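Local coordinates for putative curved DNA-binding protein (Chaetomium thermophilum var. thermophilum DSM 1495, PDB 4IPA) that belongs to the peptidase M24 family, which includes methionine aminopeptidases, and, as an Arx1 protein, probably serves ribosome biogenesis, at residues I130-I135 against V342-T347; A194-L199 against K229-S234; E213-W218 against G252-C257. All blocks are in the same frame, centred on the assembly; numbering follows the deposited sequence.

Overall arrangement
Interactions 1 and 3 lie near the middle of the chain, their contact centres about 6 and 7 Å from the chain centre, against about 16 Å for interaction 2, which is still largely buried. Strands 342-352 and 250-258 are neighbours in one antiparallel sheet, so interactions 1 and 3 touch directly: T347 O lies 2.7 Å from V253 N. Interaction 1 joins that sheet to a second one through backbone bonds, a threonine hydroxyl bond and close side chains. Interaction 3 pairs two strands within the sheet by one backbone pair, a serine-to-backbone bond and several bridging waters. Interaction 2 packs a helix against an edge strand and the loop after it by one serine-to-backbone bond, one water and a few aliphatic contacts.

Interaction 1. Residues I130-I135 against V342-T347; sequences IVCDTI and VCRLLT
T134 reaches across to R344 with its hydroxyl: OG1 donates to the R344 carbonyl O at 2.7 Å. The donor lies in the carbonyl plane, on a lone pair, with a C=O...donor angle of 124°. Two backbone bonds follow further along, C132 N to L346 O at 3.0 Å and L346 N to C132 O at 3.1 Å, and they make these residues an antiparallel hydrogen-bonded pair. This is a single bridge: the segment axes run at 150°, short of fully antiparallel, and the CA atoms of T134 and R344 are 6.0 Å apart against 4.5 Å for those of C132 and L346. At that wider spacing the threonine hydroxyl makes the link to the R344 carbonyl. The bridge joins an edge strand of the three-stranded sheet, 127-136, to strand 342-352 of the five-stranded one, a meeting of two sheets in keeping with the pita-bread fold of the M24 family. C132 SG, held anti to the backbone N (chi1 178°), lies over one face of the R344 guanidinium, 3.7 Å from NH2. The strongest polar partner of the guanidinium is E254, in a salt bridge to NH1. Packing is tightest at the bridge itself, where C132 CB and L346 CB are 3.4 Å apart, closer than usual van der Waals contact. Beyond it, the L346 side chain crosses that of I130 obliquely, CD1 meeting CG2 at 4.0 Å. D133 and L345 lie side by side and point the same way, with D133 OD1 bonded to W365 NE1, while helix 148-167 touches T134, C343 and L345.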
# COMPACT_ATOMS: atom_id res chain seq x y z
N ILE A 130 -1.53 5.64 -3.78
CA ILE A 130 -1.02 5.22 -2.49
C ILE A 130 0.34 4.54 -2.72
O ILE A 130 0.49 3.78 -3.68
CB ILE A 130 -2.01 4.26 -1.77
CG1 ILE A 130 -3.37 4.94 -1.62
CG2 ILE A 130 -1.47 3.85 -0.39
CD1 ILE A 130 -4.43 4.08 -0.94
N VAL A 131 1.32 4.85 -1.88
CA VAL A 131 2.65 4.25 -1.99
C VAL A 131 3.07 3.66 -0.65
O VAL A 131 2.69 4.18 0.40
CB VAL A 131 3.75 5.29 -2.41
CG1 VAL A 131 3.45 5.88 -3.76
CG2 VAL A 131 3.87 6.40 -1.38
N CYS A 132 3.85 2.59 -0.69
CA CYS A 132 4.44 2.02 0.51
C CYS A 132 5.84 1.51 0.19
O CYS A 132 6.00 0.69 -0.72
CB CYS A 132 3.60 0.88 1.08
SG CYS A 132 4.32 0.08 2.59
N ASP A 133 6.82 2.01 0.94
CA ASP A 133 8.19 1.50 0.89
C ASP A 133 8.47 0.86 2.25
O ASP A 133 7.87 1.24 3.26
CB ASP A 133 9.18 2.67 0.62
CG ASP A 133 10.59 2.19 0.19
OD1 ASP A 133 10.77 0.99 -0.12
OD2 ASP A 133 11.52 3.04 0.14
N THR A 134 9.37 -0.12 2.27
CA THR A 134 9.92 -0.59 3.52
C THR A 134 11.41 -0.23 3.57
O THR A 134 12.16 -0.54 2.65
CB THR A 134 9.72 -2.10 3.70
OG1 THR A 134 8.32 -2.39 3.72
CG2 THR A 134 10.35 -2.57 5.02
N ILE A 135 11.82 0.43 4.64
CA ILE A 135 13.21 0.80 4.81
C ILE A 135 13.76 0.20 6.10
O ILE A 135 12.98 -0.22 6.98
CB ILE A 135 13.39 2.32 4.87
CG1 ILE A 135 12.64 2.87 6.08
CG2 ILE A 135 12.93 2.98 3.55
CD1 ILE A 135 13.05 4.25 6.43
N VAL A 342 7.92 -8.09 9.09
CA VAL A 342 7.28 -8.13 7.79
C VAL A 342 7.80 -7.02 6.91
O VAL A 342 8.31 -6.01 7.39
CB VAL A 342 5.74 -8.02 7.89
CG1 VAL A 342 5.19 -9.10 8.82
CG2 VAL A 342 5.33 -6.62 8.33
N CYS A 343 7.67 -7.23 5.60
CA CYS A 343 8.10 -6.28 4.61
C CYS A 343 6.95 -6.07 3.62
O CYS A 343 6.28 -7.02 3.24
CB CYS A 343 9.35 -6.83 3.91
SG CYS A 343 10.09 -5.76 2.68
N ARG A 344 6.70 -4.82 3.21
CA ARG A 344 5.58 -4.51 2.30
C ARG A 344 5.96 -3.48 1.24
O ARG A 344 6.73 -2.54 1.49
CB ARG A 344 4.34 -4.01 3.07
CG ARG A 344 3.82 -4.97 4.15
CD ARG A 344 2.41 -4.57 4.66
NE ARG A 344 2.40 -3.24 5.25
CZ ARG A 344 1.89 -2.15 4.67
NH1 ARG A 344 1.32 -2.23 3.46
NH2 ARG A 344 1.95 -0.99 5.29
N LEU A 345 5.42 -3.67 0.05
CA LEU A 345 5.51 -2.64 -0.98
C LEU A 345 4.13 -2.39 -1.56
O LEU A 345 3.30 -3.30 -1.64
CB LEU A 345 6.45 -3.09 -2.10
CG LEU A 345 7.91 -3.27 -1.70
CD1 LEU A 345 8.64 -4.15 -2.73
CD2 LEU A 345 8.59 -1.91 -1.54
N LEU A 346 3.89 -1.16 -1.97
CA LEU A 346 2.62 -0.79 -2.54
C LEU A 346 2.93 0.22 -3.64
O LEU A 346 3.57 1.25 -3.40
CB LEU A 346 1.66 -0.22 -1.48
CG LEU A 346 0.15 -0.37 -1.78
CD1 LEU A 346 -0.76 -0.10 -0.54
CD2 LEU A 346 -0.28 0.49 -2.96
N THR A 347 2.49 -0.12 -4.84
CA THR A 347 2.74 0.70 -6.01
C THR A 347 1.40 1.00 -6.66
O THR A 347 0.57 0.11 -6.83
CB THR A 347 3.62 -0.08 -7.02
OG1 THR A 347 4.82 -0.54 -6.37
CG2 THR A 347 3.99 0.80 -8.21

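Interaction 2. Residues A194-L199 against K229-S234; sequences AKISSL and KKIILS
S197 and S234 supply the polar part of this contact. The backbone N of S234 donates to S197 OG at 2.7 Å, a short bond but a bent one, with 138° at the hydrogen. The same OG comes within 3.5 Å of L233 CA, next to the bond it accepts. The S197 hydroxyl sits beside its own backbone N and anti to its carbonyl carbon (chi1 -82°), where it also makes a weak hydrogen bond to Q193 O one helical turn earlier. An alanine here would probably leave the S234 N-H without this acceptor and the loop at S234 less firmly held to the helix. A water adds a second link: it donates to S197 O at 3.1 Å and lies 2.6 Å from S234 OG. The same S234 hydroxyl is hydrogen-bonded to E201 OE2, further along the helix, so one serine is tied to it by backbone, water and carboxylate. Helix 193-205 lies against edge strand 230-232 of the five-stranded antiparallel sheet, through I231, and against the loop that follows it, through L233 and S234; strand 210-220, which follows the helix in the chain, is the edge strand's neighbour in the sheet. The apolar part is carried by I196. Its CG2 branch meets L233 CD2 at 3.9 Å, the two side chains crossing at about a right angle, while its CD1 makes a looser contact with I231 CD1 at 4.4 Å. I196 also touches L164 and L167 of helix 148-167, and L200 of helix 193-205 meets L233.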
# COMPACT_ATOMS: atom_id res chain seq x y z
N ALA A 194 -5.77 -18.14 -7.71
CA ALA A 194 -5.07 -19.28 -7.11
C ALA A 194 -3.67 -19.48 -7.70
O ALA A 194 -2.72 -19.80 -6.99
CB ALA A 194 -5.90 -20.54 -7.25
N LYS A 195 -3.55 -19.28 -9.01
CA LYS A 195 -2.29 -19.46 -9.71
C LYS A 195 -1.32 -18.32 -9.35
O LYS A 195 -0.14 -18.53 -9.06
CB LYS A 195 -2.53 -19.50 -11.22
CG LYS A 195 -1.27 -19.59 -12.09
CD LYS A 195 -0.39 -20.79 -11.69
CE LYS A 195 0.82 -20.92 -12.63
NZ LYS A 195 1.67 -22.13 -12.36
N ILE A 196 -1.85 -17.10 -9.36
CA ILE A 196 -1.09 -15.94 -8.91
C ILE A 196 -0.55 -16.17 -7.50
O ILE A 196 0.64 -15.97 -7.25
CB ILE A 196 -1.97 -14.67 -8.94
CG1 ILE A 196 -2.44 -14.42 -10.38
CG2 ILE A 196 -1.22 -13.47 -8.35
CD1 ILE A 196 -3.32 -13.18 -10.57
N SER A 197 -1.41 -16.61 -6.59
CA SER A 197 -1.01 -16.89 -5.22
C SER A 197 0.12 -17.92 -5.12
O SER A 197 1.13 -17.67 -4.46
CB SER A 197 -2.20 -17.38 -4.38
OG SER A 197 -2.98 -16.30 -3.92
N SER A 198 -0.05 -19.06 -5.77
CA SER A 198 0.95 -20.13 -5.66
C SER A 198 2.30 -19.69 -6.22
O SER A 198 3.35 -20.02 -5.65
CB SER A 198 0.47 -21.43 -6.32
OG SER A 198 0.37 -21.27 -7.72
N LEU A 199 2.29 -18.94 -7.32
CA LEU A 199 3.54 -18.39 -7.85
C LEU A 199 4.22 -17.43 -6.85
O LEU A 199 5.41 -17.57 -6.55
CB LEU A 199 3.30 -17.71 -9.20
CG LEU A 199 2.99 -18.62 -10.40
CD1 LEU A 199 2.41 -17.82 -11.56
CD2 LEU A 199 4.21 -19.41 -10.87
N LYS A 229 -12.76 -4.44 -8.66
CA LYS A 229 -11.93 -5.61 -8.88
C LYS A 229 -10.84 -5.64 -7.81
O LYS A 229 -10.38 -4.59 -7.36
CB LYS A 229 -11.33 -5.59 -10.29
CG LYS A 229 -12.38 -5.28 -11.37
CD LYS A 229 -11.89 -5.48 -12.81
CE LYS A 229 -10.76 -4.55 -13.19
NZ LYS A 229 -10.56 -4.54 -14.68
N LYS A 230 -10.43 -6.84 -7.41
CA LYS A 230 -9.34 -6.99 -6.45
C LYS A 230 -8.65 -8.34 -6.59
O LYS A 230 -9.26 -9.36 -6.95
CB LYS A 230 -9.85 -6.82 -5.03
CG LYS A 230 -10.62 -8.02 -4.53
CD LYS A 230 -11.45 -7.69 -3.30
CE LYS A 230 -12.43 -8.81 -3.01
NZ LYS A 230 -13.31 -8.47 -1.85
N ILE A 231 -7.35 -8.34 -6.31
CA ILE A 231 -6.59 -9.57 -6.26
C ILE A 231 -6.20 -9.85 -4.81
O ILE A 231 -5.57 -9.02 -4.17
CB ILE A 231 -5.33 -9.45 -7.11
CG1 ILE A 231 -5.72 -9.28 -8.58
CG2 ILE A 231 -4.43 -10.67 -6.92
CD1 ILE A 231 -4.55 -9.04 -9.51
N ILE A 232 -6.59 -11.00 -4.28
CA ILE A 232 -6.24 -11.32 -2.92
C ILE A 232 -5.22 -12.45 -2.87
O ILE A 232 -5.54 -13.58 -3.23
CB ILE A 232 -7.46 -11.72 -2.09
CG1 ILE A 232 -8.55 -10.67 -2.20
CG2 ILE A 232 -7.04 -11.98 -0.63
CD1 ILE A 232 -9.77 -10.95 -1.34
N LEU A 233 -3.99 -12.15 -2.43
CA LEU A 233 -2.94 -13.17 -2.34
C LEU A 233 -3.15 -14.13 -1.16
O LEU A 233 -3.62 -13.72 -0.09
CB LEU A 233 -1.57 -12.51 -2.18
CG LEU A 233 -1.14 -11.54 -3.26
CD1 LEU A 233 0.20 -10.97 -2.88
CD2 LEU A 233 -1.10 -12.22 -4.65
N SER A 234 -2.78 -15.40 -1.35
CA SER A 234 -2.94 -16.44 -0.33
C SER A 234 -4.19 -16.23 0.50
O SER A 234 -4.11 -16.10 1.72
CB SER A 234 -1.76 -16.47 0.63
OG SER A 234 -0.54 -16.48 -0.08
O HOH W 1 0.48 -15.56 -2.32

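Interaction 3. Residues E213-W218 against G252-C257; sequences ESTTSW and GVEVGC
S217 OG accepts the backbone N-H of E254 at 3.0 Å, a nearly straight bond with 160° at the hydrogen. Next to it W218 and G252 form an antiparallel hydrogen-bonded pair, W218 N to G252 O at 3.2 Å and G252 N to W218 O at 2.9 Å. T215 packs with its methyl: CG2, anti to the backbone N, lies 3.3 Å from E254 O and 3.8 Å from E254 CG. Around this first shell come the waters. One accepts from S217 OG and donates to T215 O and, at 2.7 Å, to E254 O, so the hydroxyl and the water bridge the strands beside the W218/G252 pair, probably in place of direct backbone bonds. Two more waters tie the E254 carboxylate to T215 OG1, itself hydrogen-bonded to I212 O, and to T216 O, while OE2 has its salt bridge to R344. Further out, T216 OG1 bonds to S214 O, and T216 CG2 sits 3.5 Å above the W218 ring, offset toward the rim. Strands 210-220 and 250-258 are antiparallel neighbours in the five-stranded sheet of this M24-family, pita-bread-like fold, and their pairing opens here into a water-bridged stretch.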
# COMPACT_ATOMS: atom_id res chain seq x y z
N GLU A 213 -0.84 -13.47 4.37
CA GLU A 213 -2.21 -13.87 4.05
C GLU A 213 -3.14 -12.70 3.70
O GLU A 213 -3.23 -11.73 4.45
CB GLU A 213 -2.80 -14.60 5.25
CG GLU A 213 -2.59 -16.08 5.22
CD GLU A 213 -3.62 -16.80 6.09
OE1 GLU A 213 -4.15 -16.18 7.05
OE2 GLU A 213 -3.90 -17.99 5.79
N SER A 214 -3.81 -12.81 2.56
CA SER A 214 -4.87 -11.89 2.16
C SER A 214 -4.37 -10.50 1.82
O SER A 214 -5.14 -9.54 1.87
CB SER A 214 -5.97 -11.80 3.23
OG SER A 214 -6.66 -13.04 3.37
N THR A 215 -3.09 -10.39 1.48
CA THR A 215 -2.56 -9.14 0.94
C THR A 215 -3.31 -8.81 -0.35
O THR A 215 -3.32 -9.60 -1.28
CB THR A 215 -1.06 -9.27 0.68
OG1 THR A 215 -0.39 -9.40 1.94
CG2 THR A 215 -0.52 -8.04 -0.06
N THR A 216 -3.94 -7.65 -0.39
CA THR A 216 -4.91 -7.37 -1.44
C THR A 216 -4.50 -6.20 -2.32
O THR A 216 -4.11 -5.14 -1.82
CB THR A 216 -6.30 -7.05 -0.82
OG1 THR A 216 -6.71 -8.14 0.01
CG2 THR A 216 -7.35 -6.82 -1.93
N SER A 217 -4.59 -6.39 -3.63
CA SER A 217 -4.47 -5.30 -4.59
C SER A 217 -5.85 -4.85 -5.06
O SER A 217 -6.72 -5.66 -5.32
CB SER A 217 -3.60 -5.74 -5.76
OG SER A 217 -2.29 -6.06 -5.29
N TRP A 218 -6.06 -3.54 -5.15
CA TRP A 218 -7.39 -3.02 -5.46
C TRP A 218 -7.41 -2.16 -6.72
O TRP A 218 -6.50 -1.36 -6.95
CB TRP A 218 -7.90 -2.12 -4.34
CG TRP A 218 -8.24 -2.78 -3.06
CD1 TRP A 218 -7.43 -2.93 -1.98
CD2 TRP A 218 -9.51 -3.34 -2.69
NE1 TRP A 218 -8.10 -3.57 -0.96
CE2 TRP A 218 -9.39 -3.82 -1.37
CE3 TRP A 218 -10.74 -3.48 -3.35
CZ2 TRP A 218 -10.44 -4.44 -0.69
CZ3 TRP A 218 -11.79 -4.09 -2.67
CH2 TRP A 218 -11.63 -4.56 -1.36
N GLY A 252 -3.91 -0.15 -7.13
CA GLY A 252 -2.98 -0.09 -6.02
C GLY A 252 -2.46 -1.50 -5.78
O GLY A 252 -3.14 -2.34 -5.21
N VAL A 253 -1.24 -1.76 -6.24
CA VAL A 253 -0.70 -3.10 -6.17
C VAL A 253 0.17 -3.30 -4.93
O VAL A 253 1.19 -2.60 -4.76
CB VAL A 253 0.15 -3.43 -7.42
CG1 VAL A 253 0.74 -4.85 -7.30
CG2 VAL A 253 -0.68 -3.27 -8.72
N GLU A 254 -0.23 -4.24 -4.08
CA GLU A 254 0.48 -4.52 -2.83
C GLU A 254 0.98 -5.95 -2.73
O GLU A 254 0.28 -6.91 -3.09
CB GLU A 254 -0.39 -4.23 -1.60
CG GLU A 254 0.41 -4.34 -0.29
CD GLU A 254 -0.40 -4.10 0.98
OE1 GLU A 254 -1.48 -3.48 0.91
OE2 GLU A 254 0.05 -4.54 2.06
N VAL A 255 2.21 -6.07 -2.24
CA VAL A 255 2.74 -7.36 -1.79
C VAL A 255 3.31 -7.24 -0.39
O VAL A 255 3.81 -6.18 -0.00
CB VAL A 255 3.86 -7.90 -2.71
CG1 VAL A 255 3.32 -8.16 -4.11
CG2 VAL A 255 5.06 -6.94 -2.73
N GLY A 256 3.22 -8.33 0.37
CA GLY A 256 3.85 -8.41 1.67
C GLY A 256 4.45 -9.77 2.00
O GLY A 256 3.89 -10.83 1.68
N CYS A 257 5.60 -9.75 2.65
CA CYS A 257 6.23 -10.99 3.07
C CYS A 257 6.53 -10.98 4.56
O CYS A 257 6.53 -9.93 5.22
CB CYS A 257 7.50 -11.24 2.28
SG CYS A 257 7.17 -11.72 0.59
O HOH W 2 -2.02 -8.28 -3.65
O HOH W 3 0.98 -7.22 3.03
O HOH W 4 -3.64 -5.81 1.87
O HOH W 5 -3.84 -2.86 -0.18